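Local atomic coordinates of uncharacterized protein (Pseudomonas aeruginosa UCBPP-PA14, PDB entry 3FD9), a protein that keeps the type III secretion regulon switched off, probably by disrupting self-association and DNA binding of the activator ExsA until the anti-antiactivator ExsC relieves it. Residues 51-56 / 248-253; 98-103 / 199-204; 111-114 / 119-122. All blocks are in the same frame, centred on the assembly; numbering follows the deposited sequence.

Overall arrangement
After three N-terminal helices the chain enters helix 52-60, whose first turns are met, near the C terminus, by Asp250 just ahead of strand 251-253: contact 1 closes the longest loop, and the other two nest inside it. Helix 96-115 then supplies both inner contacts. Its first part meets helix 193-203 in contact 2, while its last turns meet the start of helix 119-147 in contact 3, a local closure nested within the loop of contact 2. Contacts 1 and 2 touch where Phe252 CE1 lies 3.9 Å from Trp102 CB; contact 3 stays about 8 Å from contact 2, nearest atoms. Together they join the N-terminal helices, the two-stranded sheet, the C-terminal helices and the long hairpin.

Contact 1: 51-56 / 248-253; sequences CEWLQQ and AQDHFY
A small, buried polar contact joins Gln56 and Trp53, on the first turns of helix 52-60, to Asp250, just ahead of strand 251-253. Its one direct hydrogen bond runs from Gln56 NE2 to Asp250 OD2, 3.3 Å long and bent to 146° at the hydrogen. The two side chains approach from opposite directions. OD2 receives the bond on its syn lone pair and lies close to the Gln56 amide plane, while the carboxylate plane is turned 34° from the amide. An extended chain with CG anti to the backbone N (chi1 174°) carries the Gln56 amide across. Beside it, the Trp53 indole presents its edge, CD1 lying 4.4 Å from Asp250 OD1. Both carboxylate oxygens are engaged further: OD1 accepts from Asp89 N and OD2 from Gln247 N, which should hold the group's rotation. Asp89 also accepts from Trp53 NE1, and Gln247 NE2 donates to Gln56 OE1, so two outside residues bridge the same pair of segments. At the helix start, Cys51 is the N-cap, its SG accepting from Leu54 N at 3.6 Å. Beyond Asp250 the chain enters strand 251-253, which pairs with strand 90-92 in a two-stranded parallel sheet.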
ATOM      1  N   CYS A  51      13.937  13.633   9.509  1.00 37.49           N
ATOM      2  CA  CYS A  51      13.487  14.615  10.487  1.00 37.42           C
ATOM      3  C   CYS A  51      12.473  14.042  11.478  1.00 37.41           C
ATOM      4  O   CYS A  51      11.766  13.086  11.177  1.00 37.58           O
ATOM      5  CB  CYS A  51      12.952  15.870   9.789  1.00 37.41           C
ATOM      6  SG  CYS A  51      11.258  15.779   9.209  1.00 36.81           S
ATOM      7  N   GLU A  52      12.410  14.634  12.664  1.00 52.18           N
ATOM      8  CA  GLU A  52      11.573  14.114  13.748  1.00 52.48           C
ATOM      9  C   GLU A  52      10.093  14.069  13.411  1.00 50.38           C
ATOM     10  O   GLU A  52       9.415  13.096  13.723  1.00 50.41           O
ATOM     11  CB  GLU A  52      11.777  14.936  15.021  1.00 53.82           C
ATOM     12  CG  GLU A  52      13.032  14.579  15.791  1.00 61.28           C
ATOM     13  CD  GLU A  52      12.895  13.259  16.528  1.00 72.90           C
ATOM     14  OE1 GLU A  52      11.993  12.460  16.172  1.00 73.87           O
ATOM     15  OE2 GLU A  52      13.690  13.024  17.469  1.00 77.50           O
ATOM     16  N   TRP A  53       9.599  15.139  12.791  1.00 32.64           N
ATOM     17  CA  TRP A  53       8.189  15.261  12.413  1.00 29.74           C
ATOM     18  C   TRP A  53       7.770  14.102  11.537  1.00 28.77           C
ATOM     19  O   TRP A  53       6.831  13.387  11.856  1.00 29.75           O
ATOM     20  CB  TRP A  53       7.939  16.579  11.680  1.00 28.29           C
ATOM     21  CG  TRP A  53       6.547  16.743  11.157  1.00 26.70           C
ATOM     22  CD1 TRP A  53       5.428  17.030  11.884  1.00 26.69           C
ATOM     23  CD2 TRP A  53       6.122  16.658   9.789  1.00 26.76           C
ATOM     24  NE1 TRP A  53       4.332  17.116  11.059  1.00 34.55           N
ATOM     25  CE2 TRP A  53       4.730  16.889   9.766  1.00 31.98           C
ATOM     26  CE3 TRP A  53       6.780  16.392   8.580  1.00 26.98           C
ATOM     27  CZ2 TRP A  53       3.984  16.869   8.592  1.00 34.73           C
ATOM     28  CZ3 TRP A  53       6.041  16.372   7.410  1.00 26.91           C
ATOM     29  CH2 TRP A  53       4.651  16.609   7.425  1.00 28.18           C
ATOM     30  N   LEU A  54       8.477  13.908  10.436  1.00 35.99           N
ATOM     31  CA  LEU A  54       8.113  12.852   9.507  1.00 35.31           C
ATOM     32  C   LEU A  54       8.311  11.481  10.151  1.00 35.93           C
ATOM     33  O   LEU A  54       7.597  10.534   9.841  1.00 37.31           O
ATOM     34  CB  LEU A  54       8.905  12.978   8.203  1.00 33.88           C
ATOM     35  CG  LEU A  54       8.437  12.074   7.059  1.00 39.13           C
ATOM     36  CD1 LEU A  54       6.932  12.202   6.834  1.00 41.65           C
ATOM     37  CD2 LEU A  54       9.195  12.372   5.773  1.00 39.66           C
ATOM     38  N   GLN A  55       9.279  11.378  11.054  1.00 37.44           N
ATOM     39  CA  GLN A  55       9.527  10.126  11.763  1.00 38.51           C
ATOM     40  C   GLN A  55       8.368   9.781  12.698  1.00 38.13           C
ATOM     41  O   GLN A  55       8.029   8.614  12.886  1.00 39.27           O
ATOM     42  CB  GLN A  55      10.824  10.219  12.567  1.00 39.29           C
ATOM     43  CG  GLN A  55      12.083  10.295  11.727  1.00 42.56           C
ATOM     44  CD  GLN A  55      12.430   8.972  11.095  1.00 48.65           C
ATOM     45  OE1 GLN A  55      11.911   7.922  11.489  1.00 52.10           O
ATOM     46  NE2 GLN A  55      13.315   9.009  10.104  1.00 56.68           N
ATOM     47  N   GLN A  56       7.782  10.815  13.290  1.00 41.17           N
ATOM     48  CA  GLN A  56       6.647  10.679  14.185  1.00 40.95           C
ATOM     49  C   GLN A  56       5.442  10.188  13.397  1.00 39.78           C
ATOM     50  O   GLN A  56       4.748   9.260  13.815  1.00 41.38           O
ATOM     51  CB  GLN A  56       6.354  12.035  14.836  1.00 42.49           C
ATOM     52  CG  GLN A  56       5.104  12.119  15.713  1.00 45.02           C
ATOM     53  CD  GLN A  56       5.053  13.418  16.529  1.00 47.83           C
ATOM     54  OE1 GLN A  56       5.847  13.618  17.456  1.00 56.35           O
ATOM     55  NE2 GLN A  56       4.120  14.302  16.183  1.00 46.13           N
ATOM     56  N   ALA A 248       7.447  20.934  18.280  1.00 34.28           N
ATOM     57  CA  ALA A 248       7.356  22.300  18.750  1.00 35.73           C
ATOM     58  C   ALA A 248       6.191  22.988  18.069  1.00 36.14           C
ATOM     59  O   ALA A 248       5.418  23.686  18.723  1.00 36.15           O
ATOM     60  CB  ALA A 248       8.649  23.045  18.486  1.00 37.34           C
ATOM     61  N   GLN A 249       6.056  22.765  16.763  1.00 46.10           N
ATOM     62  CA  GLN A 249       5.081  23.490  15.953  1.00 47.42           C
ATOM     63  C   GLN A 249       3.738  22.797  15.764  1.00 46.76           C
ATOM     64  O   GLN A 249       2.869  23.318  15.066  1.00 48.72           O
ATOM     65  CB  GLN A 249       5.676  23.825  14.590  1.00 48.86           C
ATOM     66  CG  GLN A 249       6.868  24.753  14.673  1.00 53.86           C
ATOM     67  CD  GLN A 249       6.580  25.980  15.508  1.00 62.59           C
ATOM     68  OE1 GLN A 249       5.509  26.578  15.402  1.00 70.77           O
ATOM     69  NE2 GLN A 249       7.537  26.366  16.346  1.00 67.06           N
ATOM     70  N   ASP A 250       3.568  21.623  16.364  1.00 35.51           N
ATOM     71  CA  ASP A 250       2.269  20.958  16.372  1.00 32.37           C
ATOM     72  C   ASP A 250       1.293  21.830  17.143  1.00 32.72           C
ATOM     73  O   ASP A 250       1.556  22.180  18.285  1.00 34.27           O
ATOM     74  CB  ASP A 250       2.375  19.596  17.052  1.00 32.57           C
ATOM     75  CG  ASP A 250       2.823  18.492  16.108  1.00 35.94           C
ATOM     76  OD1 ASP A 250       2.608  18.621  14.882  1.00 42.13           O
ATOM     77  OD2 ASP A 250       3.379  17.478  16.592  1.00 33.41           O
ATOM     78  N   HIS A 251       0.177  22.199  16.524  1.00 38.93           N
ATOM     79  CA  HIS A 251      -0.843  23.008  17.188  1.00 39.11           C
ATOM     80  C   HIS A 251      -2.115  22.199  17.385  1.00 36.32           C
ATOM     81  O   HIS A 251      -2.653  21.658  16.438  1.00 34.97           O
ATOM     82  CB  HIS A 251      -1.148  24.274  16.375  1.00 41.28           C
ATOM     83  CG  HIS A 251      -2.204  25.152  16.983  1.00 49.52           C
ATOM     84  ND1 HIS A 251      -3.467  25.287  16.440  1.00 56.30           N
ATOM     85  CD2 HIS A 251      -2.187  25.944  18.083  1.00 54.44           C
ATOM     86  CE1 HIS A 251      -4.179  26.120  17.179  1.00 51.75           C
ATOM     87  NE2 HIS A 251      -3.426  26.531  18.183  1.00 53.81           N
ATOM     88  N   PHE A 252      -2.596  22.118  18.618  1.00 32.89           N
ATOM     89  CA  PHE A 252      -3.849  21.427  18.900  1.00 32.26           C
ATOM     90  C   PHE A 252      -4.978  22.413  19.183  1.00 33.73           C
ATOM     91  O   PHE A 252      -4.728  23.557  19.586  1.00 36.23           O
ATOM     92  CB  PHE A 252      -3.682  20.469  20.080  1.00 31.20           C
ATOM     93  CG  PHE A 252      -2.653  19.414  19.848  1.00 29.40           C
ATOM     94  CD1 PHE A 252      -2.951  18.292  19.093  1.00 30.91           C
ATOM     95  CD2 PHE A 252      -1.378  19.547  20.369  1.00 31.81           C
ATOM     96  CE1 PHE A 252      -1.994  17.313  18.870  1.00 35.33           C
ATOM     97  CE2 PHE A 252      -0.414  18.572  20.144  1.00 36.08           C
ATOM     98  CZ  PHE A 252      -0.723  17.453  19.397  1.00 31.94           C
ATOM     99  N   TYR A 253      -6.214  21.974  18.964  1.00 35.25           N
ATOM    100  CA  TYR A 253      -7.371  22.830  19.195  1.00 38.86           C
ATOM    101  C   TYR A 253      -8.659  22.010  19.196  1.00 39.51           C
ATOM    102  O   TYR A 253      -8.641  20.832  18.857  1.00 38.64           O
ATOM    103  CB  TYR A 253      -7.433  23.958  18.152  1.00 40.04           C
ATOM    104  CG  TYR A 253      -7.796  23.496  16.760  1.00 37.74           C
ATOM    105  CD1 TYR A 253      -9.121  23.486  16.336  1.00 39.42           C
ATOM    106  CD2 TYR A 253      -6.819  23.063  15.874  1.00 33.49           C
ATOM    107  CE1 TYR A 253      -9.463  23.050  15.059  1.00 38.21           C
ATOM    108  CE2 TYR A 253      -7.149  22.628  14.601  1.00 33.88           C
ATOM    109  CZ  TYR A 253      -8.473  22.628  14.199  1.00 34.73           C
ATOM    110  OH  TYR A 253      -8.815  22.203  12.935  1.00 35.11           O
TER

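Contact 2: 98-103 / 199-204; sequences SMIDWV and TLLASG
Ile100 and Met99 of helix 96-115 meet Leu200 and Leu201 of helix 193-203 in an apolar helix-helix packing, the short segments running nearly antiparallel at 149° with axes 11.6 Å apart. At this spacing the contact is made by side chains alone. Its more crowded, buried part gathers about Leu200 CD2, which lies 3.8 Å from Ile100 CG1 and 4.1 Å from Met99 CG. Leu200 and Ile100 slide past each other in opposite directions, whereas the selenomethionine at Met99 comes in at a slant and then bends at chi2 and chi3. Leu206 and Leu226 also touch Met99, and Leu104 packs on both Met99 and Leu200. Towards Leu201 the packing thins to one methyl pair and Leu201 itself is partly exposed; a second subunit closes in here, its Leu73 packing on Leu201 and its Arg70 on Ala202. Further along, the exposed Ser203 donates from OG to Thr199 O at 3.1 Å from above the carbonyl plane, and Gly204 leaves helical geometry with positive phi. With CG beside the backbone N (chi1 -82°), Leu201 swings its CD2 to 3.7 Å from Ile100 CD1, the two side chains crossing at about a right angle.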
ATOM      1  N   SER A  98      -8.430  11.731  15.732  1.00 36.43           N
ATOM      2  CA  SER A  98      -7.314  12.630  15.977  1.00 35.42           C
ATOM      3  C   SER A  98      -6.915  12.608  17.446  1.00 33.98           C
ATOM      4  O   SER A  98      -5.736  12.654  17.783  1.00 34.43           O
ATOM      5  CB  SER A  98      -7.672  14.048  15.544  1.00 36.36           C
ATOM      6  OG  SER A  98      -7.611  14.174  14.134  1.00 35.64           O
HETATM    7  N   MSE A  99      -7.908  12.531  18.316  1.00 37.76           N
HETATM    8  CA  MSE A  99      -7.668  12.403  19.741  1.00 37.63           C
HETATM    9  C   MSE A  99      -6.844  11.148  20.035  1.00 38.44           C
HETATM   10  O   MSE A  99      -6.002  11.137  20.930  1.00 38.97           O
HETATM   11  CB  MSE A  99      -9.001  12.348  20.486  1.00 37.53           C
HETATM   12  CG  MSE A  99      -8.862  11.986  21.949  1.00 43.15           C
HETATM   13 SE   MSE A  99      -8.021  13.421  22.997  1.00 45.15          SE
HETATM   14  CE  MSE A  99      -9.576  14.642  23.100  1.00 37.72           C
ATOM     15  N   ILE A 100      -7.077  10.098  19.255  1.00 27.10           N
ATOM     16  CA  ILE A 100      -6.458   8.806  19.506  1.00 26.00           C
ATOM     17  C   ILE A 100      -5.033   8.745  18.994  1.00 26.73           C
ATOM     18  O   ILE A 100      -4.144   8.236  19.666  1.00 29.04           O
ATOM     19  CB  ILE A 100      -7.247   7.671  18.831  1.00 25.52           C
ATOM     20  CG1 ILE A 100      -8.601   7.470  19.516  1.00 24.87           C
ATOM     21  CG2 ILE A 100      -6.452   6.388  18.858  1.00 22.62           C
ATOM     22  CD1 ILE A 100      -9.569   6.620  18.701  1.00 17.40           C
ATOM     23  N   ASP A 101      -4.817   9.248  17.788  1.00 27.31           N
ATOM     24  CA  ASP A 101      -3.542   9.056  17.122  1.00 27.70           C
ATOM     25  C   ASP A 101      -2.507  10.053  17.585  1.00 28.89           C
ATOM     26  O   ASP A 101      -1.307   9.803  17.478  1.00 30.68           O
ATOM     27  CB  ASP A 101      -3.716   9.181  15.618  1.00 28.31           C
ATOM     28  CG  ASP A 101      -4.438   8.004  15.023  1.00 32.56           C
ATOM     29  OD1 ASP A 101      -4.158   6.858  15.448  1.00 36.54           O
ATOM     30  OD2 ASP A 101      -5.285   8.226  14.129  1.00 33.00           O
ATOM     31  N   TRP A 102      -2.979  11.190  18.085  1.00 35.75           N
ATOM     32  CA  TRP A 102      -2.095  12.269  18.471  1.00 34.55           C
ATOM     33  C   TRP A 102      -1.917  12.367  19.977  1.00 35.83           C
ATOM     34  O   TRP A 102      -0.955  12.950  20.452  1.00 38.61           O
ATOM     35  CB  TRP A 102      -2.576  13.601  17.886  1.00 34.50           C
ATOM     36  CG  TRP A 102      -1.890  13.944  16.586  1.00 35.77           C
ATOM     37  CD1 TRP A 102      -0.644  14.495  16.433  1.00 37.56           C
ATOM     38  CD2 TRP A 102      -2.400  13.745  15.263  1.00 27.86           C
ATOM     39  NE1 TRP A 102      -0.353  14.648  15.098  1.00 33.67           N
ATOM     40  CE2 TRP A 102      -1.412  14.195  14.360  1.00 28.53           C
ATOM     41  CE3 TRP A 102      -3.594  13.233  14.753  1.00 34.78           C
ATOM     42  CZ2 TRP A 102      -1.585  14.150  12.984  1.00 34.04           C
ATOM     43  CZ3 TRP A 102      -3.761  13.186  13.380  1.00 37.50           C
ATOM     44  CH2 TRP A 102      -2.763  13.643  12.513  1.00 39.52           C
ATOM     45  N   VAL A 103      -2.834  11.791  20.735  1.00 32.61           N
ATOM     46  CA  VAL A 103      -2.746  11.886  22.180  1.00 31.72           C
ATOM     47  C   VAL A 103      -2.768  10.508  22.831  1.00 33.51           C
ATOM     48  O   VAL A 103      -1.744  10.019  23.288  1.00 36.56           O
ATOM     49  CB  VAL A 103      -3.882  12.752  22.764  1.00 32.25           C
ATOM     50  CG1 VAL A 103      -3.723  12.893  24.262  1.00 30.59           C
ATOM     51  CG2 VAL A 103      -3.885  14.110  22.121  1.00 29.96           C
ATOM     52  N   THR A 199     -15.730   3.507  24.559  1.00 32.72           N
ATOM     53  CA  THR A 199     -16.678   4.604  24.696  1.00 33.73           C
ATOM     54  C   THR A 199     -16.370   5.745  23.742  1.00 32.96           C
ATOM     55  O   THR A 199     -17.246   6.216  23.028  1.00 33.55           O
ATOM     56  CB  THR A 199     -16.682   5.152  26.112  1.00 34.28           C
ATOM     57  OG1 THR A 199     -17.152   4.138  27.009  1.00 37.79           O
ATOM     58  CG2 THR A 199     -17.575   6.383  26.197  1.00 33.63           C
ATOM     59  N   LEU A 200     -15.125   6.195  23.735  1.00 33.47           N
ATOM     60  CA  LEU A 200     -14.721   7.239  22.811  1.00 32.58           C
ATOM     61  C   LEU A 200     -15.058   6.845  21.371  1.00 33.71           C
ATOM     62  O   LEU A 200     -15.481   7.671  20.560  1.00 34.86           O
ATOM     63  CB  LEU A 200     -13.227   7.497  22.941  1.00 32.73           C
ATOM     64  CG  LEU A 200     -12.672   8.459  21.896  1.00 31.19           C
ATOM     65  CD1 LEU A 200     -13.357   9.803  22.037  1.00 28.46           C
ATOM     66  CD2 LEU A 200     -11.157   8.591  22.027  1.00 26.34           C
ATOM     67  N   LEU A 201     -14.866   5.575  21.055  1.00 39.17           N
ATOM     68  CA  LEU A 201     -15.088   5.096  19.706  1.00 38.64           C
ATOM     69  C   LEU A 201     -16.574   4.969  19.361  1.00 39.12           C
ATOM     70  O   LEU A 201     -16.960   5.022  18.188  1.00 38.26           O
ATOM     71  CB  LEU A 201     -14.369   3.763  19.506  1.00 37.67           C
ATOM     72  CG  LEU A 201     -12.890   3.945  19.182  1.00 39.39           C
ATOM     73  CD1 LEU A 201     -12.212   2.598  19.022  1.00 48.83           C
ATOM     74  CD2 LEU A 201     -12.740   4.785  17.921  1.00 41.97           C
ATOM     75  N   ALA A 202     -17.400   4.819  20.389  1.00 47.29           N
ATOM     76  CA  ALA A 202     -18.831   4.648  20.201  1.00 49.01           C
ATOM     77  C   ALA A 202     -19.617   5.952  20.351  1.00 49.09           C
ATOM     78  O   ALA A 202     -20.645   6.138  19.696  1.00 49.21           O
ATOM     79  CB  ALA A 202     -19.358   3.609  21.172  1.00 50.74           C
ATOM     80  N   SER A 203     -19.142   6.847  21.213  1.00 51.48           N
ATOM     81  CA  SER A 203     -19.923   8.021  21.582  1.00 51.94           C
ATOM     82  C   SER A 203     -19.119   9.322  21.621  1.00 51.82           C
ATOM     83  O   SER A 203     -19.681  10.400  21.784  1.00 54.54           O
ATOM     84  CB  SER A 203     -20.622   7.788  22.927  1.00 52.67           C
ATOM     85  OG  SER A 203     -19.705   7.856  24.007  1.00 52.87           O
ATOM     86  N   GLY A 204     -17.805   9.223  21.491  1.00 36.89           N
ATOM     87  CA  GLY A 204     -16.980  10.407  21.316  1.00 35.49           C
ATOM     88  C   GLY A 204     -16.425  11.096  22.556  1.00 35.66           C
ATOM     89  O   GLY A 204     -15.697  12.083  22.427  1.00 36.22           O
TER

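Contact 3: 111-114 / 119-122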
ATOM      1  N   TRP A 111       3.320   6.489  29.040  1.00 33.44           N
ATOM      2  CA  TRP A 111       2.940   5.966  30.344  1.00 34.37           C
ATOM      3  C   TRP A 111       3.538   4.584  30.545  1.00 37.07           C
ATOM      4  O   TRP A 111       4.279   4.340  31.489  1.00 40.97           O
ATOM      5  CB  TRP A 111       1.422   5.891  30.470  1.00 33.07           C
ATOM      6  CG  TRP A 111       0.950   5.341  31.776  1.00 32.77           C
ATOM      7  CD1 TRP A 111       1.046   5.940  32.995  1.00 36.73           C
ATOM      8  CD2 TRP A 111       0.299   4.084  31.999  1.00 35.27           C
ATOM      9  NE1 TRP A 111       0.497   5.137  33.966  1.00 37.16           N
ATOM     10  CE2 TRP A 111       0.031   3.992  33.379  1.00 37.78           C
ATOM     11  CE3 TRP A 111      -0.085   3.029  31.166  1.00 35.25           C
ATOM     12  CZ2 TRP A 111      -0.599   2.889  33.945  1.00 39.66           C
ATOM     13  CZ3 TRP A 111      -0.713   1.937  31.726  1.00 36.34           C
ATOM     14  CH2 TRP A 111      -0.964   1.873  33.102  1.00 40.00           C
ATOM     15  N   GLU A 112       3.219   3.681  29.635  1.00 43.94           N
ATOM     16  CA  GLU A 112       3.745   2.327  29.664  1.00 44.18           C
ATOM     17  C   GLU A 112       5.238   2.259  30.021  1.00 45.81           C
ATOM     18  O   GLU A 112       5.656   1.390  30.785  1.00 47.82           O
ATOM     19  CB  GLU A 112       3.518   1.699  28.298  1.00 42.65           C
ATOM     20  CG  GLU A 112       3.600   0.210  28.268  1.00 45.43           C
ATOM     21  CD  GLU A 112       3.486  -0.311  26.865  1.00 47.72           C
ATOM     22  OE1 GLU A 112       4.163   0.244  25.967  1.00 51.35           O
ATOM     23  OE2 GLU A 112       2.712  -1.267  26.658  1.00 48.44           O
ATOM     24  N   SER A 113       6.030   3.171  29.456  1.00 44.73           N
ATOM     25  CA  SER A 113       7.478   3.192  29.652  1.00 46.22           C
ATOM     26  C   SER A 113       7.875   3.484  31.086  1.00 47.98           C
ATOM     27  O   SER A 113       8.913   3.015  31.541  1.00 51.33           O
ATOM     28  CB  SER A 113       8.137   4.238  28.751  1.00 45.96           C
ATOM     29  OG  SER A 113       7.993   3.912  27.382  1.00 49.91           O
ATOM     30  N   LEU A 114       7.076   4.281  31.792  1.00 42.04           N
ATOM     31  CA  LEU A 114       7.351   4.539  33.201  1.00 43.89           C
ATOM     32  C   LEU A 114       7.374   3.225  33.967  1.00 45.95           C
ATOM     33  O   LEU A 114       8.299   2.959  34.726  1.00 47.07           O
ATOM     34  CB  LEU A 114       6.294   5.449  33.816  1.00 44.37           C
ATOM     35  CG  LEU A 114       6.140   6.876  33.305  1.00 45.53           C
ATOM     36  CD1 LEU A 114       5.079   7.575  34.139  1.00 42.83           C
ATOM     37  CD2 LEU A 114       7.468   7.629  33.374  1.00 48.38           C
ATOM     38  N   ILE A 119      10.437  -1.816  27.913  1.00 45.69           N
ATOM     39  CA  ILE A 119       9.309  -2.210  27.077  1.00 40.94           C
ATOM     40  C   ILE A 119       9.387  -1.703  25.642  1.00 39.89           C
ATOM     41  O   ILE A 119       9.280  -2.492  24.704  1.00 38.63           O
ATOM     42  CB  ILE A 119       7.974  -1.754  27.681  1.00 39.34           C
ATOM     43  CG1 ILE A 119       7.717  -2.459  29.008  1.00 35.67           C
ATOM     44  CG2 ILE A 119       6.830  -2.042  26.717  1.00 40.69           C
ATOM     45  CD1 ILE A 119       6.272  -2.352  29.467  1.00 31.64           C
ATOM     46  N   PRO A 120       9.554  -0.383  25.457  1.00 39.54           N
ATOM     47  CA  PRO A 120       9.614   0.111  24.077  1.00 38.83           C
ATOM     48  C   PRO A 120      10.602  -0.698  23.264  1.00 41.38           C
ATOM     49  O   PRO A 120      10.296  -1.081  22.140  1.00 43.55           O
ATOM     50  CB  PRO A 120      10.130   1.535  24.239  1.00 38.58           C
ATOM     51  CG  PRO A 120       9.696   1.929  25.605  1.00 39.60           C
ATOM     52  CD  PRO A 120       9.754   0.694  26.440  1.00 39.32           C
ATOM     53  N   GLY A 121      11.768  -0.973  23.841  1.00 48.23           N
ATOM     54  CA  GLY A 121      12.803  -1.724  23.159  1.00 49.20           C
ATOM     55  C   GLY A 121      12.360  -3.126  22.790  1.00 48.84           C
ATOM     56  O   GLY A 121      12.675  -3.623  21.705  1.00 48.52           O
ATOM     57  N   TRP A 122      11.627  -3.771  23.692  1.00 50.83           N
ATOM     58  CA  TRP A 122      11.129  -5.112  23.417  1.00 50.62           C
ATOM     59  C   TRP A 122      10.187  -5.129  22.212  1.00 49.47           C
ATOM     60  O   TRP A 122      10.281  -6.014  21.358  1.00 49.84           O
ATOM     61  CB  TRP A 122      10.416  -5.697  24.638  1.00 50.43           C
ATOM     62  CG  TRP A 122      11.272  -5.781  25.858  1.00 52.86           C
ATOM     63  CD1 TRP A 122      12.636  -5.709  25.911  1.00 51.42           C
ATOM     64  CD2 TRP A 122      10.829  -5.982  27.207  1.00 51.04           C
ATOM     65  NE1 TRP A 122      13.065  -5.841  27.208  1.00 55.72           N
ATOM     66  CE2 TRP A 122      11.976  -6.012  28.025  1.00 53.92           C
ATOM     67  CE3 TRP A 122       9.571  -6.134  27.804  1.00 49.17           C
ATOM     68  CZ2 TRP A 122      11.908  -6.184  29.406  1.00 58.38           C
ATOM     69  CZ3 TRP A 122       9.503  -6.306  29.176  1.00 52.10           C
ATOM     70  CH2 TRP A 122      10.665  -6.330  29.963  1.00 56.18           C
TER
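Van der Waals packing joins Ile119, in the opening turn of helix 119-147, to the Glu112 side chain on helix 96-115. The two side chains cross at about a right angle, Ile119 CD1 resting 3.9 Å from Glu112 CG while Ile119 CG2 sits over one face of the carboxylate, 3.6 Å from Glu112 OE1. Glu112 gets there as an extended chain, CG turned anti to the backbone N (chi1 -162°), which carries its CG to Ile119 CD1 and its carboxylate across Ile119 CG2. Ile119 also touches Ala182 of helix 157-189. A second van der Waals contact sets the hydroxyl of Ser113 against the ring of Pro120: Ser113 OG lies 3.2 Å from Pro120 CG and 3.8 Å from Pro120 CD. No hydrogen bond spans the two segments. Polar partners lie around them instead: Ser113 OG is hydrogen-bonded to Gly109 O one turn back in its own helix, and Glu112 OE2 forms salt bridges with Arg123, further along helix 119-147, and with Arg38 of the second subunit. The two arginines probably stabilise the buried carboxylate as an anion, and the second ties this corner to the neighbouring copy. The contact packs the end of helix 96-115 on the start of helix 119-147 across a short connecting loop, a helix-loop-helix junction leading into the long helical hairpin of 119-147 and 157-189.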